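Long-range contact in protein mini spindles (Drosophila melanogaster, PDB 5VJC), which probably binds tubulin through its TOG domains and so promotes microtubule dynamics and mitotic spindle formation: residues A[90-101]-A[133-144]. Residues are numbered along the deposited sequence; the frame is centred on the assembly and turned at random.
Sequences DLILKWLTLRFY and EGSSFVPHLLLK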
loop_
_atom_site.group_PDB
_atom_site.type_symbol
_atom_site.label_atom_id
_atom_site.label_comp_id
_atom_site.label_asym_id
_atom_site.label_seq_id
_atom_site.Cartn_x
_atom_site.Cartn_y
_atom_site.Cartn_z
ATOM N N ASP A 90 -6.344 0.755 13.208
ATOM C CA ASP A 90 -6.845 -0.286 12.316
ATOM C C ASP A 90 -8.170 0.134 11.658
ATOM O O ASP A 90 -8.378 -0.101 10.452
ATOM C CB ASP A 90 -6.988 -1.625 13.082
ATOM C CG ASP A 90 -7.983 -1.547 14.259
ATOM O OD1 ASP A 90 -7.875 -0.615 15.087
ATOM O OD2 ASP A 90 -8.876 -2.429 14.348
ATOM N N LEU A 91 -9.045 0.792 12.423
ATOM C CA LEU A 91 -10.320 1.284 11.894
ATOM C C LEU A 91 -10.094 2.402 10.874
ATOM O O LEU A 91 -10.764 2.465 9.843
ATOM C CB LEU A 91 -11.217 1.815 13.028
ATOM C CG LEU A 91 -11.501 0.790 14.138
ATOM C CD1 LEU A 91 -12.242 1.439 15.330
ATOM C CD2 LEU A 91 -12.325 -0.322 13.526
ATOM N N ILE A 92 -9.171 3.298 11.187
ATOM C CA ILE A 92 -8.908 4.436 10.300
ATOM C C ILE A 92 -8.251 3.973 8.994
ATOM O O ILE A 92 -8.606 4.470 7.917
ATOM C CB ILE A 92 -8.021 5.495 10.974
ATOM C CG1 ILE A 92 -8.743 6.110 12.184
ATOM C CG2 ILE A 92 -7.655 6.595 9.994
ATOM C CD1 ILE A 92 -10.133 6.612 11.868
ATOM N N LEU A 93 -7.312 3.026 9.089
ATOM C CA LEU A 93 -6.693 2.461 7.892
ATOM C C LEU A 93 -7.761 1.789 7.031
ATOM O O LEU A 93 -7.789 1.997 5.811
ATOM C CB LEU A 93 -5.563 1.470 8.238
ATOM C CG LEU A 93 -4.316 2.078 8.907
ATOM C CD1 LEU A 93 -3.301 1.012 9.286
ATOM C CD2 LEU A 93 -3.646 3.175 8.002
ATOM N N LYS A 94 -8.645 1.006 7.660
ATOM C CA LYS A 94 -9.744 0.355 6.934
ATOM C C LYS A 94 -10.639 1.359 6.231
ATOM O O LYS A 94 -11.048 1.134 5.086
ATOM C CB LYS A 94 -10.605 -0.503 7.863
ATOM C CG LYS A 94 -9.972 -1.829 8.260
ATOM C CD LYS A 94 -10.838 -2.594 9.277
ATOM C CE LYS A 94 -10.221 -3.961 9.561
ATOM N NZ LYS A 94 -11.044 -4.767 10.515
ATOM N N TRP A 95 -10.960 2.452 6.912
ATOM C CA TRP A 95 -11.857 3.449 6.316
ATOM C C TRP A 95 -11.192 4.071 5.076
ATOM O O TRP A 95 -11.851 4.339 4.080
ATOM C CB TRP A 95 -12.229 4.551 7.317
ATOM C CG TRP A 95 -13.119 5.607 6.701
ATOM C CD1 TRP A 95 -14.444 5.479 6.378
ATOM C CD2 TRP A 95 -12.741 6.938 6.310
ATOM N NE1 TRP A 95 -14.910 6.649 5.813
ATOM C CE2 TRP A 95 -13.888 7.559 5.768
ATOM C CE3 TRP A 95 -11.547 7.670 6.379
ATOM C CZ2 TRP A 95 -13.872 8.864 5.287
ATOM C CZ3 TRP A 95 -11.534 8.974 5.894
ATOM C CH2 TRP A 95 -12.685 9.556 5.359
ATOM N N LEU A 96 -9.887 4.283 5.142
ATOM C CA LEU A 96 -9.196 4.855 3.992
ATOM C C LEU A 96 -9.137 3.848 2.836
ATOM O O LEU A 96 -9.288 4.244 1.685
ATOM C CB LEU A 96 -7.803 5.355 4.396
ATOM C CG LEU A 96 -7.994 6.569 5.317
ATOM C CD1 LEU A 96 -6.783 6.824 6.183
ATOM C CD2 LEU A 96 -8.392 7.830 4.488
ATOM N N THR A 97 -8.977 2.559 3.129
ATOM C CA THR A 97 -8.952 1.564 2.058
ATOM C C THR A 97 -10.274 1.583 1.275
ATOM O O THR A 97 -10.276 1.336 0.065
ATOM C CB THR A 97 -8.684 0.114 2.560
ATOM O OG1 THR A 97 -9.799 -0.376 3.317
ATOM C CG2 THR A 97 -7.371 0.023 3.391
ATOM N N LEU A 98 -11.392 1.886 1.940
ATOM C CA LEU A 98 -12.650 2.049 1.199
ATOM C C LEU A 98 -12.604 3.257 0.258
ATOM O O LEU A 98 -13.038 3.176 -0.881
ATOM C CB LEU A 98 -13.833 2.182 2.156
ATOM C CG LEU A 98 -14.070 0.987 3.066
ATOM C CD1 LEU A 98 -15.185 1.352 4.044
ATOM C CD2 LEU A 98 -14.446 -0.277 2.263
ATOM N N ARG A 99 -12.042 4.363 0.740
ATOM C CA ARG A 99 -11.868 5.579 -0.053
ATOM C C ARG A 99 -10.901 5.423 -1.228
ATOM O O ARG A 99 -10.897 6.243 -2.151
ATOM C CB ARG A 99 -11.382 6.729 0.842
ATOM C CG ARG A 99 -12.481 7.235 1.763
ATOM C CD ARG A 99 -13.761 7.280 0.962
ATOM N NE ARG A 99 -14.985 7.248 1.753
ATOM C CZ ARG A 99 -15.320 6.295 2.612
ATOM N NH1 ARG A 99 -14.500 5.281 2.850
ATOM N NH2 ARG A 99 -16.478 6.369 3.267
ATOM N N PHE A 100 -10.072 4.389 -1.191
ATOM C CA PHE A 100 -9.173 4.143 -2.314
ATOM C C PHE A 100 -9.927 3.640 -3.545
ATOM O O PHE A 100 -9.413 3.720 -4.656
ATOM C CB PHE A 100 -8.083 3.150 -1.925
ATOM C CG PHE A 100 -7.089 3.698 -0.928
ATOM C CD1 PHE A 100 -6.968 5.061 -0.722
ATOM C CD2 PHE A 100 -6.289 2.842 -0.187
ATOM C CE1 PHE A 100 -6.048 5.570 0.199
ATOM C CE2 PHE A 100 -5.367 3.340 0.737
ATOM C CZ PHE A 100 -5.250 4.704 0.926
ATOM N N TYR A 101 -11.139 3.124 -3.354
ATOM C CA TYR A 101 -11.926 2.611 -4.479
ATOM C C TYR A 101 -12.892 3.649 -5.042
ATOM O O TYR A 101 -13.455 3.466 -6.121
ATOM C CB TYR A 101 -12.678 1.353 -4.062
ATOM C CG TYR A 101 -11.735 0.206 -3.835
ATOM C CD1 TYR A 101 -11.123 0.021 -2.599
ATOM C CD2 TYR A 101 -11.406 -0.660 -4.867
ATOM C CE1 TYR A 101 -10.238 -1.019 -2.384
ATOM C CE2 TYR A 101 -10.517 -1.700 -4.665
ATOM C CZ TYR A 101 -9.942 -1.877 -3.420
ATOM O OH TYR A 101 -9.068 -2.911 -3.212
ATOM N N GLU A 133 -3.091 -4.956 10.596
ATOM C CA GLU A 133 -3.106 -3.585 10.095
ATOM C C GLU A 133 -2.389 -3.498 8.742
ATOM O O GLU A 133 -2.954 -2.982 7.774
ATOM C CB GLU A 133 -2.492 -2.628 11.115
ATOM C CG GLU A 133 -3.413 -2.421 12.324
ATOM C CD GLU A 133 -2.742 -1.765 13.505
ATOM O OE1 GLU A 133 -1.515 -1.941 13.694
ATOM O OE2 GLU A 133 -3.456 -1.075 14.265
ATOM N N GLY A 134 -1.167 -4.013 8.668
ATOM C CA GLY A 134 -0.440 -4.110 7.406
ATOM C C GLY A 134 -1.218 -4.813 6.295
ATOM O O GLY A 134 -1.353 -4.293 5.181
ATOM N N SER A 135 -1.724 -6.008 6.591
ATOM C CA SER A 135 -2.448 -6.809 5.603
ATOM C C SER A 135 -3.728 -6.150 5.108
ATOM O O SER A 135 -4.105 -6.307 3.959
ATOM C CB SER A 135 -2.802 -8.182 6.189
ATOM O OG SER A 135 -1.674 -9.015 6.124
ATOM N N SER A 136 -4.411 -5.441 5.995
ATOM C CA SER A 136 -5.685 -4.824 5.639
ATOM C C SER A 136 -5.481 -3.609 4.757
ATOM O O SER A 136 -6.420 -3.151 4.097
ATOM C CB SER A 136 -6.436 -4.395 6.888
ATOM O OG SER A 136 -5.807 -3.233 7.415
ATOM N N PHE A 137 -4.256 -3.078 4.770
ATOM C CA PHE A 137 -4.012 -1.731 4.277
ATOM C C PHE A 137 -3.162 -1.683 3.011
ATOM O O PHE A 137 -3.565 -1.084 2.035
ATOM C CB PHE A 137 -3.341 -0.893 5.370
ATOM C CG PHE A 137 -2.972 0.499 4.933
ATOM C CD1 PHE A 137 -3.947 1.389 4.503
ATOM C CD2 PHE A 137 -1.643 0.921 4.953
ATOM C CE1 PHE A 137 -3.601 2.697 4.086
ATOM C CE2 PHE A 137 -1.290 2.222 4.555
ATOM C CZ PHE A 137 -2.269 3.103 4.125
ATOM N N VAL A 138 -1.996 -2.314 3.044
ATOM C CA VAL A 138 -1.014 -2.182 1.961
ATOM C C VAL A 138 -1.478 -2.614 0.552
ATOM O O VAL A 138 -1.207 -1.894 -0.394
ATOM C CB VAL A 138 0.276 -2.939 2.329
ATOM C CG1 VAL A 138 1.354 -2.801 1.232
ATOM C CG2 VAL A 138 0.787 -2.433 3.671
ATOM N N PRO A 139 -2.181 -3.767 0.403
ATOM C CA PRO A 139 -2.603 -4.150 -0.958
ATOM C C PRO A 139 -3.493 -3.098 -1.609
ATOM O O PRO A 139 -3.413 -2.859 -2.824
ATOM C CB PRO A 139 -3.400 -5.449 -0.748
ATOM C CG PRO A 139 -3.004 -5.941 0.567
ATOM C CD PRO A 139 -2.544 -4.789 1.397
ATOM N N HIS A 140 -4.330 -2.471 -0.781
ATOM C CA HIS A 140 -5.277 -1.492 -1.248
ATOM C C HIS A 140 -4.592 -0.182 -1.552
ATOM O O HIS A 140 -4.933 0.489 -2.535
ATOM C CB HIS A 140 -6.394 -1.297 -0.217
ATOM C CG HIS A 140 -7.097 -2.565 0.129
ATOM N ND1 HIS A 140 -7.978 -3.182 -0.734
ATOM C CD2 HIS A 140 -7.013 -3.361 1.223
ATOM C CE1 HIS A 140 -8.429 -4.291 -0.171
ATOM N NE2 HIS A 140 -7.859 -4.424 1.015
ATOM N N LEU A 141 -3.641 0.194 -0.701
ATOM C CA LEU A 141 -2.834 1.370 -0.982
ATOM C C LEU A 141 -2.097 1.198 -2.309
ATOM O O LEU A 141 -2.127 2.079 -3.153
ATOM C CB LEU A 141 -1.835 1.617 0.145
ATOM C CG LEU A 141 -0.689 2.593 -0.074
ATOM C CD1 LEU A 141 -1.218 4.030 -0.091
ATOM C CD2 LEU A 141 0.424 2.378 1.045
ATOM N N LEU A 142 -1.466 0.040 -2.490
ATOM C CA LEU A 142 -0.665 -0.213 -3.685
ATOM C C LEU A 142 -1.469 -0.136 -4.980
ATOM O O LEU A 142 -0.913 0.192 -6.029
ATOM C CB LEU A 142 0.018 -1.570 -3.591
ATOM C CG LEU A 142 1.408 -1.500 -2.964
ATOM C CD1 LEU A 142 1.802 -2.868 -2.448
ATOM C CD2 LEU A 142 2.423 -1.011 -4.003
ATOM N N LEU A 143 -2.764 -0.442 -4.901
ATOM C CA LEU A 143 -3.672 -0.309 -6.037
ATOM C C LEU A 143 -3.635 1.066 -6.668
ATOM O O LEU A 143 -3.869 1.200 -7.857
ATOM C CB LEU A 143 -5.117 -0.616 -5.625
ATOM C CG LEU A 143 -5.481 -2.101 -5.571
ATOM C CD1 LEU A 143 -6.967 -2.231 -5.287
ATOM C CD2 LEU A 143 -5.113 -2.827 -6.877
ATOM N N LYS A 144 -3.356 2.086 -5.866
ATOM C CA LYS A 144 -3.329 3.448 -6.370
ATOM C C LYS A 144 -1.943 3.883 -6.895
ATOM O O LYS A 144 -1.793 5.003 -7.379
ATOM C CB LYS A 144 -3.782 4.421 -5.281
ATOM C CG LYS A 144 -5.092 4.075 -4.585
ATOM C CD LYS A 144 -6.127 3.448 -5.517
ATOM C CE LYS A 144 -6.853 4.462 -6.340
ATOM N NZ LYS A 144 -7.999 3.794 -7.037
HETATM O O HOH W 1 -6.565 -2.261 9.782
#
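The ring of Phe-137 is packed on both faces: Leu-93 sets CD2 over its centre, 3.9 Å from the ring centroid, a CH-pi contact, while CB of Leu-141 lies over the opposite face toward the rim. This is helix-to-helix packing inside the all-helical HEAT-repeat fold of a TOG domain. Thr-97 CG2 meets the ring's edge, and Phe-100 CE2 comes to within 3.8 Å of Phe-137 CE1. With CG turned away from its own backbone N, Phe-137 points its ring at helix 89-99, and a flat apolar ring suits a place where Leu-93 CD2 packs on one face and Leu-141 CB on the other. The two helices run nearly parallel, their local axes 23° and 9.0 Å apart, and Leu-115 of helix 105-124 touches both Phe-137 and Leu-93. The Phe-100 ring has Leu-96 O over one face, toward the rim.

Small Thr-97 lets the backbones come close, its CB 3.9 Å from His-140 CB, and its hydroxyl turns back to Lys-94 O. Beyond it, Tyr-101 and His-140 meet rim to rim with planes at 68°; the phenol OH and His-140 ND1 share a hydrogen bond of 2.7 Å, each lying in the plane of the other's ring. Phe-31 adds a further ring contact to His-140.

At the other end, a water donates to both Asp-90 O and Ser-136 OG. The nearby like charges of Asp-90 and Glu-133 are probably offset by salt bridges to Arg-17 and Lys-14, and Glu-133 also hydrogen-bonds Tyr-127.

The Lys-144 chain, bent at chi2 and chi3, curls beside Phe-100 CB and brings NZ to Phe-100 O. A methionine here, with no N-H to offer, would probably leave that oxygen without its mate and weaken the tie between the helix ends. The NZ to Phe-100 O bond is 2.8 Å long, almost in line with the carbonyl bond (174°).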